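PDB 2QSW: methionine import ATP-binding protein metN 2 from Enterococcus faecalis, which is probably the ATP-binding component of an ABC-type importer, represented here by its C-terminal NIL domain, a small alpha/beta domain of the ACT clan. Local coordinates for residues 47-52 against 71-76. Numbering follows the deposited sequence. Where two conformers were deposited one is given.
Sequences YQVEVS and IQLLGE
Val51 and Leu73 face each other as an antiparallel non-hydrogen-bonded pair in the open end of the beta hairpin 50-61/64-74, part of the antiparallel sheet of this ACT-like alpha/beta sandwich. Their side chains run alongside each other in a common direction, with Val51 CG2 3.8 Å from Leu73 CD2. The other branch of Val51, CG1, anti to the backbone N (chi1 173°), meets CD1 and CG2 of Ile71. Val49 CG2 also reaches Leu73 CD2, at 4.1 Å, so one leucine methyl touches two valines. Branched aliphatic residues suit this helix-covered face: Val44 of helix 39-47 packs on Val51, and Ile80 and Ile84 of helix 77-89 on Leu73.

Hydrogen-bonded pairs flank the central one, Glu50 with Leu74 and Ser52 with Gln72. In the latter, Gln72 N donates to Ser52 O over 2.8 Å; in the former, Leu74 N donates to Glu50 O over 3.1 Å. The other face is more polar: the Glu50 and Leu74 CB atoms lie 4.0 Å apart, while the extended Gln72 chain puts OE1 beside Ser52 OG, and NE2 turns away and donates to Asn22 O. A water bridges the other polar atoms there, donating to Gln72 O and OE1 and accepting from Ser52 OG.

Gly75 adopts phi 150°, psi -173°, where a CB would jam against the preceding carbonyl and crowd Gln48 O. That oxygen accepts from a second water at 2.7 Å, which in turn accepts from Glu76 N at 3.0 Å.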
# COMPACT_ATOMS: atom_id res chain seq x y z
N TYR A 47 1.33 -9.81 14.53
CA TYR A 47 1.73 -10.18 13.18
C TYR A 47 3.14 -10.76 13.09
O TYR A 47 3.56 -11.14 12.03
CB TYR A 47 1.54 -9.00 12.23
CG TYR A 47 0.09 -8.54 12.18
CD1 TYR A 47 -0.84 -9.22 11.43
CD2 TYR A 47 -0.33 -7.45 12.91
CE1 TYR A 47 -2.15 -8.83 11.40
CE2 TYR A 47 -1.64 -7.03 12.91
CZ TYR A 47 -2.55 -7.72 12.12
OH TYR A 47 -3.87 -7.31 12.08
N GLN A 48 3.88 -10.80 14.20
CA GLN A 48 5.23 -11.36 14.21
C GLN A 48 6.10 -10.65 13.21
O GLN A 48 6.79 -11.27 12.38
CB GLN A 48 5.19 -12.85 13.98
CG GLN A 48 4.41 -13.56 15.08
CD GLN A 48 5.11 -13.46 16.42
OE1 GLN A 48 4.56 -12.90 17.42
NE2 GLN A 48 6.34 -13.98 16.47
N VAL A 49 6.07 -9.33 13.31
CA VAL A 49 6.93 -8.48 12.53
C VAL A 49 7.89 -7.71 13.40
O VAL A 49 7.59 -7.41 14.56
CB VAL A 49 6.13 -7.49 11.67
CG1 VAL A 49 5.39 -8.23 10.54
CG2 VAL A 49 5.20 -6.59 12.50
N GLU A 50 9.07 -7.42 12.85
CA GLU A 50 10.02 -6.52 13.48
C GLU A 50 9.84 -5.11 12.95
O GLU A 50 9.32 -4.92 11.83
CB GLU A 50 11.45 -7.02 13.25
CG GLU A 50 11.64 -8.48 13.57
CD GLU A 50 13.09 -8.95 13.47
OE1 GLU A 50 13.41 -9.64 12.48
OE2 GLU A 50 13.88 -8.63 14.39
N VAL A 51 10.24 -4.12 13.74
CA VAL A 51 10.04 -2.72 13.44
C VAL A 51 11.30 -1.91 13.72
O VAL A 51 11.82 -1.92 14.85
CB VAL A 51 8.88 -2.14 14.28
CG1 VAL A 51 8.77 -0.64 14.09
CG2 VAL A 51 7.60 -2.88 13.93
N SER A 52 11.74 -1.18 12.71
CA SER A 52 12.81 -0.22 12.83
C SER A 52 12.28 1.14 12.41
O SER A 52 11.72 1.26 11.33
CB SER A 52 14.00 -0.56 11.92
OG SER A 52 14.54 -1.85 12.17
N ILE A 71 8.69 3.39 8.94
CA ILE A 71 9.21 2.22 9.57
C ILE A 71 9.53 1.12 8.59
O ILE A 71 8.87 0.99 7.53
CB ILE A 71 8.24 1.67 10.64
CG1 ILE A 71 6.94 1.12 10.10
CG2 ILE A 71 7.99 2.67 11.75
CD1 ILE A 71 6.12 0.40 11.20
N GLN A 72 10.56 0.37 8.89
CA GLN A 72 10.84 -0.88 8.19
C GLN A 72 10.18 -2.04 8.93
O GLN A 72 10.40 -2.21 10.13
CB GLN A 72 12.34 -1.13 8.05
CG GLN A 72 12.66 -2.41 7.33
CD GLN A 72 14.15 -2.74 7.41
OE1 GLN A 72 14.76 -2.59 8.49
NE2 GLN A 72 14.74 -3.22 6.30
N LEU A 73 9.32 -2.79 8.23
CA LEU A 73 8.76 -4.02 8.74
C LEU A 73 9.54 -5.20 8.19
O LEU A 73 9.71 -5.29 6.98
CB LEU A 73 7.30 -4.18 8.32
CG LEU A 73 6.33 -3.13 8.86
CD1 LEU A 73 4.94 -3.25 8.25
CD2 LEU A 73 6.24 -3.27 10.37
N LEU A 74 9.96 -6.11 9.07
CA LEU A 74 10.58 -7.37 8.68
C LEU A 74 9.73 -8.54 9.13
O LEU A 74 9.09 -8.51 10.19
CB LEU A 74 11.96 -7.51 9.30
CG LEU A 74 12.96 -6.45 8.89
CD1 LEU A 74 14.21 -6.66 9.73
CD2 LEU A 74 13.35 -6.50 7.42
N GLY A 75 9.74 -9.59 8.33
CA GLY A 75 9.00 -10.81 8.65
C GLY A 75 8.58 -11.48 7.35
O GLY A 75 9.01 -11.09 6.28
N GLU A 76 7.77 -12.52 7.48
CA GLU A 76 7.26 -13.23 6.33
C GLU A 76 6.39 -12.27 5.53
O GLU A 76 5.67 -11.44 6.09
CB GLU A 76 6.44 -14.43 6.78
CG GLU A 76 7.21 -15.45 7.58
CD GLU A 76 6.39 -16.72 7.83
OE1 GLU A 76 5.67 -17.16 6.91
OE2 GLU A 76 6.47 -17.29 8.95
O HOH W 1 6.71 -12.94 10.21
O HOH W 2 12.92 -3.63 10.76